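PDB 3PBP: nucleoporin NUP82 from Saccharomyces cerevisiae, which serves as a structural constituent of the nuclear pore complex, through which it takes part in mRNA and protein transport, and interacts with NUP116. Local coordinates for residues Ser8-Ser16 with Ile35-Tyr46; Trp431-Leu439 with Thr444-Ser452. The protein carries 1 engineered substitution. All coordinates share one frame; numbering follows the deposited sequence.

Contact 1: Ser8-Ser16 with Ile35-Tyr46; sequences SALPIFQAS and IVFIQDNIIRWY
NH1 of Arg44 ties down the loop 8-16 by donating to two of its backbone carbonyls. Arg44 NH1 lies 2.9 Å from Ile12 O and 3.0 Å from Gln14 O. Both acceptors lie at the edge of the guanidinium, but Ile12 O is approached from above its carbonyl plane, 55° out of it. With CG anti to the carbonyl carbon (chi1 -75°) and the chain extended to NE, the arginine reaches these oxygens while its methylenes run past Ile12 in the opposite direction, CB of Arg44 3.7 Å from CG1 of Ile12. An alanine here would keep the CB contact, but is likely to leave the carbonyls of Ile12 and Gln14 without this donor and Ile12 less tightly flanked. Gln39 NE2 lies 3.7 Å above one face of the Arg44 guanidinium, while OE1 of Gln39 is hydrogen-bonded to NE of Arg24. The hairpin 35-46 holds the middle strands of the first blade of a beta-propeller, and Ile35 and Phe37 on one strand and Arg44 and Tyr46 on the other point at the loop. Ile12 suits the groove between them: its unbranched arm ends in CD1, 3.7 Å from CB of Tyr46 and near CB of Phe37. Leu10, set obliquely to Tyr46, brings both methyls to its CE2. Phe13, with CG2 of Ile12 over one face of its ring, brings CZ to 4.0 Å from CD1 of Ile35.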
loop_
_atom_site.group_PDB
_atom_site.type_symbol
_atom_site.label_atom_id
_atom_site.label_comp_id
_atom_site.label_asym_id
_atom_site.label_seq_id
_atom_site.Cartn_x
_atom_site.Cartn_y
_atom_site.Cartn_z
ATOM N N SER A 8 -27.243 -18.100 18.052
ATOM C CA SER A 8 -27.918 -17.876 16.775
ATOM C C SER A 8 -29.409 -17.621 16.966
ATOM O O SER A 8 -30.167 -17.486 16.000
ATOM C CB SER A 8 -27.702 -19.089 15.863
ATOM O OG SER A 8 -27.571 -20.279 16.625
ATOM N N ALA A 9 -29.818 -17.557 18.225
ATOM C CA ALA A 9 -31.206 -17.318 18.561
ATOM C C ALA A 9 -31.334 -15.932 19.163
ATOM O O ALA A 9 -32.027 -15.742 20.153
ATOM C CB ALA A 9 -31.689 -18.369 19.550
ATOM N N LEU A 10 -30.644 -14.963 18.578
ATOM C CA LEU A 10 -30.717 -13.594 19.072
ATOM C C LEU A 10 -31.575 -12.822 18.055
ATOM O O LEU A 10 -31.360 -12.927 16.847
ATOM C CB LEU A 10 -29.291 -13.019 19.206
ATOM C CG LEU A 10 -29.000 -11.677 19.902
ATOM C CD1 LEU A 10 -29.776 -11.537 21.187
ATOM C CD2 LEU A 10 -27.519 -11.588 20.201
ATOM N N PRO A 11 -32.582 -12.068 18.538
ATOM C CA PRO A 11 -33.522 -11.259 17.747
ATOM C C PRO A 11 -32.949 -10.482 16.568
ATOM O O PRO A 11 -33.561 -10.445 15.502
ATOM C CB PRO A 11 -34.128 -10.332 18.788
ATOM C CG PRO A 11 -34.224 -11.223 19.961
ATOM C CD PRO A 11 -32.880 -11.931 19.974
ATOM N N ILE A 12 -31.785 -9.865 16.759
ATOM C CA ILE A 12 -31.149 -9.073 15.700
ATOM C C ILE A 12 -30.786 -9.887 14.459
ATOM O O ILE A 12 -30.749 -9.361 13.344
ATOM C CB ILE A 12 -29.858 -8.364 16.211
ATOM C CG1 ILE A 12 -29.378 -7.350 15.166
ATOM C CG2 ILE A 12 -28.771 -9.389 16.503
ATOM C CD1 ILE A 12 -28.201 -6.495 15.600
ATOM N N PHE A 13 -30.536 -11.174 14.655
ATOM C CA PHE A 13 -30.140 -12.044 13.562
ATOM C C PHE A 13 -31.228 -12.556 12.622
ATOM O O PHE A 13 -31.001 -12.646 11.416
ATOM C CB PHE A 13 -29.370 -13.237 14.116
ATOM C CG PHE A 13 -28.057 -12.876 14.737
ATOM C CD1 PHE A 13 -27.160 -12.053 14.069
ATOM C CD2 PHE A 13 -27.689 -13.403 15.969
ATOM C CE1 PHE A 13 -25.919 -11.760 14.614
ATOM C CE2 PHE A 13 -26.443 -13.111 16.519
ATOM C CZ PHE A 13 -25.558 -12.287 15.832
ATOM N N GLN A 14 -32.402 -12.889 13.147
ATOM C CA GLN A 14 -33.449 -13.428 12.288
ATOM C C GLN A 14 -33.775 -12.581 11.065
ATOM O O GLN A 14 -34.053 -11.382 11.164
ATOM C CB GLN A 14 -34.692 -13.745 13.110
ATOM C CG GLN A 14 -34.460 -14.988 13.961
ATOM C CD GLN A 14 -35.737 -15.583 14.520
ATOM O OE1 GLN A 14 -36.693 -15.843 13.779
ATOM N NE2 GLN A 14 -35.759 -15.816 15.834
ATOM N N ALA A 15 -33.723 -13.238 9.907
ATOM C CA ALA A 15 -33.944 -12.589 8.627
ATOM C C ALA A 15 -35.236 -12.966 7.930
ATOM O O ALA A 15 -35.935 -13.884 8.345
ATOM C CB ALA A 15 -32.770 -12.878 7.705
ATOM N N SER A 16 -35.517 -12.235 6.851
ATOM C CA SER A 16 -36.704 -12.415 6.022
ATOM C C SER A 16 -37.995 -12.434 6.832
ATOM O O SER A 16 -39.044 -11.979 6.361
ATOM C CB SER A 16 -36.592 -13.701 5.194
ATOM O OG SER A 16 -36.657 -14.858 6.010
ATOM N N ILE A 35 -22.846 -5.394 18.084
ATOM C CA ILE A 35 -23.072 -6.035 16.791
ATOM C C ILE A 35 -23.789 -5.132 15.790
ATOM O O ILE A 35 -24.738 -4.437 16.155
ATOM C CB ILE A 35 -23.923 -7.312 16.968
ATOM C CG1 ILE A 35 -23.159 -8.327 17.813
ATOM C CG2 ILE A 35 -24.282 -7.901 15.608
ATOM C CD1 ILE A 35 -24.029 -9.479 18.263
ATOM N N VAL A 36 -23.321 -5.137 14.544
ATOM C CA VAL A 36 -23.960 -4.375 13.475
ATOM C C VAL A 36 -24.328 -5.403 12.410
ATOM O O VAL A 36 -23.501 -6.227 12.011
ATOM C CB VAL A 36 -23.039 -3.271 12.862
ATOM C CG1 VAL A 36 -23.740 -2.580 11.692
ATOM C CG2 VAL A 36 -22.730 -2.219 13.907
ATOM N N PHE A 37 -25.570 -5.337 11.950
ATOM C CA PHE A 37 -26.104 -6.287 10.982
ATOM C C PHE A 37 -26.805 -5.569 9.837
ATOM O O PHE A 37 -27.732 -4.797 10.071
ATOM C CB PHE A 37 -27.094 -7.185 11.729
ATOM C CG PHE A 37 -27.614 -8.340 10.929
ATOM C CD1 PHE A 37 -26.786 -9.398 10.581
ATOM C CD2 PHE A 37 -28.957 -8.401 10.576
ATOM C CE1 PHE A 37 -27.293 -10.502 9.898
ATOM C CE2 PHE A 37 -29.468 -9.497 9.896
ATOM C CZ PHE A 37 -28.631 -10.551 9.558
ATOM N N ILE A 38 -26.364 -5.804 8.604
ATOM C CA ILE A 38 -26.992 -5.163 7.442
ATOM C C ILE A 38 -27.791 -6.173 6.609
ATOM O O ILE A 38 -27.286 -7.240 6.237
ATOM C CB ILE A 38 -25.958 -4.469 6.528
ATOM C CG1 ILE A 38 -25.258 -3.354 7.299
ATOM C CG2 ILE A 38 -26.654 -3.886 5.305
ATOM C CD1 ILE A 38 -24.345 -2.527 6.451
ATOM N N GLN A 39 -29.041 -5.822 6.316
ATOM C CA GLN A 39 -29.936 -6.697 5.559
ATOM C C GLN A 39 -31.142 -5.909 5.026
ATOM O O GLN A 39 -31.804 -5.177 5.776
ATOM C CB GLN A 39 -30.374 -7.833 6.478
ATOM C CG GLN A 39 -31.636 -8.556 6.108
ATOM C CD GLN A 39 -31.948 -9.640 7.122
ATOM O OE1 GLN A 39 -31.250 -10.668 7.196
ATOM N NE2 GLN A 39 -32.980 -9.409 7.934
ATOM N N ASP A 40 -31.410 -6.055 3.729
ATOM C CA ASP A 40 -32.509 -5.347 3.069
ATOM C C ASP A 40 -32.367 -3.841 3.170
ATOM O O ASP A 40 -33.350 -3.126 3.351
ATOM C CB ASP A 40 -33.865 -5.742 3.657
ATOM C CG ASP A 40 -34.219 -7.192 3.385
ATOM O OD1 ASP A 40 -33.838 -7.694 2.292
ATOM O OD2 ASP A 40 -34.888 -7.817 4.255
ATOM N N ASN A 41 -31.143 -3.359 3.042
ATOM C CA ASN A 41 -30.881 -1.930 3.124
ATOM C C ASN A 41 -31.274 -1.327 4.462
ATOM O O ASN A 41 -31.676 -0.167 4.533
ATOM C CB ASN A 41 -31.584 -1.184 1.995
ATOM C CG ASN A 41 -31.118 -1.641 0.629
ATOM O OD1 ASN A 41 -29.926 -1.605 0.315
ATOM N ND2 ASN A 41 -32.055 -2.077 -0.192
ATOM N N ILE A 42 -31.160 -2.126 5.519
ATOM C CA ILE A 42 -31.458 -1.649 6.858
ATOM C C ILE A 42 -30.290 -2.002 7.779
ATOM O O ILE A 42 -29.746 -3.114 7.714
ATOM C CB ILE A 42 -32.740 -2.291 7.456
ATOM C CG1 ILE A 42 -33.920 -2.157 6.482
ATOM C CG2 ILE A 42 -33.075 -1.601 8.795
ATOM C CD1 ILE A 42 -35.141 -2.931 6.899
ATOM N N ILE A 43 -29.908 -1.050 8.628
ATOM C CA ILE A 43 -28.831 -1.266 9.571
ATOM C C ILE A 43 -29.434 -1.648 10.911
ATOM O O ILE A 43 -30.318 -0.966 11.424
ATOM C CB ILE A 43 -27.990 0.006 9.787
ATOM C CG1 ILE A 43 -27.430 0.505 8.452
ATOM C CG2 ILE A 43 -26.860 -0.285 10.764
ATOM C CD1 ILE A 43 -26.707 1.866 8.532
ATOM N N ARG A 44 -28.973 -2.758 11.464
ATOM C CA ARG A 44 -29.420 -3.184 12.779
ATOM C C ARG A 44 -28.192 -3.124 13.685
ATOM O O ARG A 44 -27.114 -3.587 13.311
ATOM C CB ARG A 44 -29.946 -4.606 12.744
ATOM C CG ARG A 44 -31.288 -4.738 12.118
ATOM C CD ARG A 44 -31.794 -6.161 12.275
ATOM N NE ARG A 44 -33.079 -6.346 11.608
ATOM C CZ ARG A 44 -33.697 -7.514 11.463
ATOM N NH1 ARG A 44 -33.151 -8.623 11.942
ATOM N NH2 ARG A 44 -34.858 -7.573 10.823
ATOM N N TRP A 45 -28.339 -2.536 14.866
ATOM C CA TRP A 45 -27.223 -2.442 15.792
ATOM C C TRP A 45 -27.703 -2.812 17.178
ATOM O O TRP A 45 -28.776 -2.405 17.596
ATOM C CB TRP A 45 -26.626 -1.030 15.763
ATOM C CG TRP A 45 -27.530 0.079 16.241
ATOM C CD1 TRP A 45 -27.568 0.624 17.491
ATOM C CD2 TRP A 45 -28.471 0.818 15.457
ATOM N NE1 TRP A 45 -28.463 1.661 17.533
ATOM C CE2 TRP A 45 -29.034 1.803 16.298
ATOM C CE3 TRP A 45 -28.891 0.749 14.121
ATOM C CZ2 TRP A 45 -30.001 2.711 15.850
ATOM C CZ3 TRP A 45 -29.858 1.657 13.674
ATOM C CH2 TRP A 45 -30.397 2.623 14.535
ATOM N N TYR A 46 -26.908 -3.591 17.894
ATOM C CA TYR A 46 -27.310 -4.010 19.221
ATOM C C TYR A 46 -26.102 -4.124 20.122
ATOM O O TYR A 46 -25.119 -4.775 19.767
ATOM C CB TYR A 46 -28.025 -5.354 19.107
ATOM C CG TYR A 46 -28.303 -6.094 20.388
ATOM C CD1 TYR A 46 -29.317 -5.690 21.258
ATOM C CD2 TYR A 46 -27.598 -7.248 20.693
ATOM C CE1 TYR A 46 -29.627 -6.435 22.403
ATOM C CE2 TYR A 46 -27.892 -7.996 21.825
ATOM C CZ TYR A 46 -28.905 -7.591 22.676
ATOM O OH TYR A 46 -29.175 -8.357 23.790
#

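Contact 2: Trp431-Leu439 with Thr444-Ser452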
loop_
_atom_site.group_PDB
_atom_site.type_symbol
_atom_site.label_atom_id
_atom_site.label_comp_id
_atom_site.label_asym_id
_atom_site.label_seq_id
_atom_site.Cartn_x
_atom_site.Cartn_y
_atom_site.Cartn_z
ATOM N N TRP A 431 -19.623 -13.365 23.795
ATOM C CA TRP A 431 -20.913 -13.572 24.438
ATOM C C TRP A 431 -20.863 -14.466 25.675
ATOM O O TRP A 431 -20.517 -15.653 25.598
ATOM C CB TRP A 431 -21.905 -14.150 23.430
ATOM C CG TRP A 431 -23.337 -13.834 23.756
ATOM C CD1 TRP A 431 -23.927 -12.593 23.788
ATOM C CD2 TRP A 431 -24.362 -14.773 24.082
ATOM N NE1 TRP A 431 -25.258 -12.710 24.114
ATOM C CE2 TRP A 431 -25.551 -14.036 24.301
ATOM C CE3 TRP A 431 -24.393 -16.165 24.214
ATOM C CZ2 TRP A 431 -26.753 -14.650 24.642
ATOM C CZ3 TRP A 431 -25.590 -16.773 24.554
ATOM C CH2 TRP A 431 -26.755 -16.015 24.766
ATOM N N ASN A 432 -21.228 -13.881 26.813
ATOM C CA ASN A 432 -21.236 -14.588 28.089
ATOM C C ASN A 432 -19.963 -15.408 28.309
ATOM O O ASN A 432 -19.994 -16.640 28.359
ATOM C CB ASN A 432 -22.479 -15.483 28.192
ATOM C CG ASN A 432 -23.768 -14.704 28.000
ATOM O OD1 ASN A 432 -23.866 -13.537 28.382
ATOM N ND2 ASN A 432 -24.768 -15.351 27.416
ATOM N N ASP A 433 -18.846 -14.699 28.433
ATOM C CA ASP A 433 -17.547 -15.310 28.664
ATOM C C ASP A 433 -17.077 -16.294 27.607
ATOM O O ASP A 433 -16.201 -17.119 27.872
ATOM C CB ASP A 433 -17.530 -15.997 30.028
ATOM C CG ASP A 433 -16.869 -15.148 31.097
ATOM O OD1 ASP A 433 -15.681 -14.786 30.918
ATOM O OD2 ASP A 433 -17.531 -14.845 32.115
ATOM N N GLN A 434 -17.647 -16.220 26.414
ATOM C CA GLN A 434 -17.233 -17.114 25.345
ATOM C C GLN A 434 -17.081 -16.388 24.028
ATOM O O GLN A 434 -18.064 -15.937 23.440
ATOM C CB GLN A 434 -18.229 -18.260 25.175
ATOM C CG GLN A 434 -17.916 -19.479 26.028
ATOM C CD GLN A 434 -18.786 -20.673 25.668
ATOM O OE1 GLN A 434 -18.802 -21.120 24.514
ATOM N NE2 GLN A 434 -19.516 -21.197 26.652
ATOM N N SER A 435 -15.840 -16.268 23.570
ATOM C CA SER A 435 -15.581 -15.609 22.305
ATOM C C SER A 435 -16.022 -16.545 21.178
ATOM O O SER A 435 -15.826 -17.757 21.244
ATOM C CB SER A 435 -14.094 -15.242 22.189
ATOM O OG SER A 435 -13.256 -16.265 22.692
ATOM N N ASN A 436 -16.645 -15.976 20.155
ATOM C CA ASN A 436 -17.126 -16.761 19.033
ATOM C C ASN A 436 -16.814 -16.094 17.705
ATOM O O ASN A 436 -16.388 -14.943 17.659
ATOM C CB ASN A 436 -18.633 -16.952 19.160
ATOM C CG ASN A 436 -19.021 -17.587 20.471
ATOM O OD1 ASN A 436 -18.712 -18.750 20.723
ATOM N ND2 ASN A 436 -19.694 -16.821 21.327
ATOM N N LEU A 437 -17.028 -16.839 16.626
ATOM C CA LEU A 437 -16.795 -16.339 15.284
ATOM C C LEU A 437 -18.092 -16.471 14.515
ATOM O O LEU A 437 -18.626 -17.562 14.379
ATOM C CB LEU A 437 -15.711 -17.154 14.591
ATOM C CG LEU A 437 -15.469 -16.838 13.118
ATOM C CD1 LEU A 437 -14.979 -15.403 12.952
ATOM C CD2 LEU A 437 -14.449 -17.815 12.574
ATOM N N ALA A 438 -18.615 -15.358 14.027
ATOM C CA ALA A 438 -19.849 -15.398 13.269
ATOM C C ALA A 438 -19.498 -15.460 11.797
ATOM O O ALA A 438 -18.773 -14.613 11.294
ATOM C CB ALA A 438 -20.686 -14.165 13.559
ATOM N N LEU A 439 -19.992 -16.483 11.111
ATOM C CA LEU A 439 -19.744 -16.638 9.684
ATOM C C LEU A 439 -21.034 -16.303 8.971
ATOM O O LEU A 439 -22.026 -17.014 9.089
ATOM C CB LEU A 439 -19.326 -18.072 9.362
ATOM C CG LEU A 439 -17.993 -18.498 9.976
ATOM C CD1 LEU A 439 -17.681 -19.939 9.599
ATOM C CD2 LEU A 439 -16.892 -17.563 9.485
ATOM N N THR A 444 -26.562 -18.239 4.806
ATOM C CA THR A 444 -26.440 -18.663 6.196
ATOM C C THR A 444 -25.905 -17.631 7.189
ATOM O O THR A 444 -25.596 -16.498 6.836
ATOM C CB THR A 444 -25.560 -19.954 6.275
ATOM O OG1 THR A 444 -25.947 -20.858 5.235
ATOM C CG2 THR A 444 -25.749 -20.673 7.605
ATOM N N LEU A 445 -25.843 -18.056 8.447
ATOM C CA LEU A 445 -25.337 -17.280 9.565
ATOM C C LEU A 445 -24.971 -18.310 10.623
ATOM O O LEU A 445 -25.829 -18.782 11.364
ATOM C CB LEU A 445 -26.398 -16.326 10.109
ATOM C CG LEU A 445 -26.023 -15.684 11.451
ATOM C CD1 LEU A 445 -24.599 -15.143 11.411
ATOM C CD2 LEU A 445 -27.013 -14.582 11.764
ATOM N N THR A 446 -23.690 -18.660 10.673
ATOM C CA THR A 446 -23.183 -19.648 11.612
ATOM C C THR A 446 -22.349 -19.014 12.710
ATOM O O THR A 446 -21.828 -17.919 12.545
ATOM C CB THR A 446 -22.304 -20.659 10.886
ATOM O OG1 THR A 446 -23.057 -21.260 9.830
ATOM C CG2 THR A 446 -21.819 -21.735 11.838
ATOM N N PHE A 447 -22.229 -19.709 13.833
ATOM C CA PHE A 447 -21.430 -19.227 14.950
ATOM C C PHE A 447 -20.538 -20.380 15.374
ATOM O O PHE A 447 -20.954 -21.534 15.321
ATOM C CB PHE A 447 -22.324 -18.781 16.119
ATOM C CG PHE A 447 -23.184 -17.588 15.800
ATOM C CD1 PHE A 447 -24.301 -17.715 14.983
ATOM C CD2 PHE A 447 -22.844 -16.326 16.264
ATOM C CE1 PHE A 447 -25.063 -16.601 14.628
ATOM C CE2 PHE A 447 -23.602 -15.207 15.913
ATOM C CZ PHE A 447 -24.711 -15.348 15.093
ATOM N N GLN A 448 -19.308 -20.075 15.775
ATOM C CA GLN A 448 -18.369 -21.108 16.194
ATOM C C GLN A 448 -17.509 -20.638 17.344
ATOM O O GLN A 448 -17.172 -19.460 17.433
ATOM C CB GLN A 448 -17.481 -21.507 15.025
ATOM C CG GLN A 448 -18.276 -21.809 13.789
ATOM C CD GLN A 448 -17.467 -22.500 12.741
ATOM O OE1 GLN A 448 -18.000 -22.923 11.712
ATOM N NE2 GLN A 448 -16.168 -22.629 12.988
ATOM N N ASN A 449 -17.146 -21.567 18.219
ATOM C CA ASN A 449 -16.331 -21.241 19.377
ATOM C C ASN A 449 -14.895 -20.952 18.977
ATOM O O ASN A 449 -14.359 -21.572 18.061
ATOM C CB ASN A 449 -16.373 -22.393 20.376
ATOM C CG ASN A 449 -17.788 -22.712 20.838
ATOM O OD1 ASN A 449 -18.407 -21.937 21.572
ATOM N ND2 ASN A 449 -18.309 -23.855 20.400
ATOM N N ILE A 450 -14.286 -19.994 19.666
ATOM C CA ILE A 450 -12.905 -19.608 19.409
ATOM C C ILE A 450 -12.131 -19.731 20.718
ATOM O O ILE A 450 -12.557 -19.211 21.749
ATOM C CB ILE A 450 -12.808 -18.142 18.910
ATOM C CG1 ILE A 450 -13.617 -17.961 17.623
ATOM C CG2 ILE A 450 -11.350 -17.771 18.680
ATOM C CD1 ILE A 450 -13.135 -18.808 16.457
ATOM N N SER A 451 -11.005 -20.431 20.683
ATOM C CA SER A 451 -10.195 -20.592 21.883
ATOM C C SER A 451 -9.344 -19.340 22.099
ATOM O O SER A 451 -8.603 -18.919 21.205
ATOM C CB SER A 451 -9.299 -21.830 21.757
ATOM O OG SER A 451 -8.472 -21.756 20.608
ATOM N N SER A 452 -9.484 -18.746 23.286
ATOM C CA SER A 452 -8.762 -17.530 23.694
ATOM C C SER A 452 -9.489 -16.231 23.311
ATOM O O SER A 452 -9.794 -15.443 24.238
ATOM C CB SER A 452 -7.336 -17.522 23.115
ATOM O OG SER A 452 -6.557 -16.461 23.649
ATOM O OXT SER A 452 -9.744 -16.008 22.103
#
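Leu437 and Gln448 exchange backbone bonds in both directions, Leu437 N to Gln448 O at 2.7 Å and Gln448 N to Leu437 O at 3.0 Å. Leu439 and Thr446 form the next hydrogen-bonded pair, with Leu439 N 2.7 Å from Thr446 O and the return bond almost as short. Between them Ala438 faces Phe447 as a non-hydrogen-bonded antiparallel pair, in which CE2 of the ring comes to 3.9 Å from the CB of Ala438; the small methyl suits a place beside so broad a ring. Further along the hairpin, Ile450 N reaches Ser435 O at 3.1 Å, and the hydroxyl of Ser435 adds a weak bond to Ile450 O. Ile450 is held close in this way, and turns CG1 anti to its carbonyl carbon (chi1 -59°), bringing CD1 to 3.6 Å from CB of Leu437. On the face that carries Leu437 and Leu439, the extended Gln448 runs across Leu439, its OE1 3.7 Å from CD1 of Leu439. What fixes this long amide is its NE2, which is bonded to the backbone oxygen of Ile417; a glutamine can thus meet a leucine while its NE2 is satisfied. The hairpin is the closing part of the last propeller blade: strand 434-440 lies between 445-449 and 425-431, and Leu437 and Leu439 also pack on strand 413-419 of the preceding blade.

Overall arrangement
Contacts 1 and 2 bring the two ends of the domain together. Their centres are 16 Å apart, and they touch through Phe13, whose ring meets that of Phe447 edge-to-face; the nearest approach is Phe13 CE2 to Phe447 CZ at 3.2 Å. Beside it, Phe13 CD1 lies 3.4 Å from Leu445 CD2. The loop 8-16 is wedged between the first blade, against which it packs in contact 1, and the outermost strand of the last blade, in contact 2, where the ring of the propeller closes. Trp431 adds to this junction by packing on Leu7 and Val48. Contact 1 falls within the region that interacts with NUP116, whereas contact 2 lies beyond it.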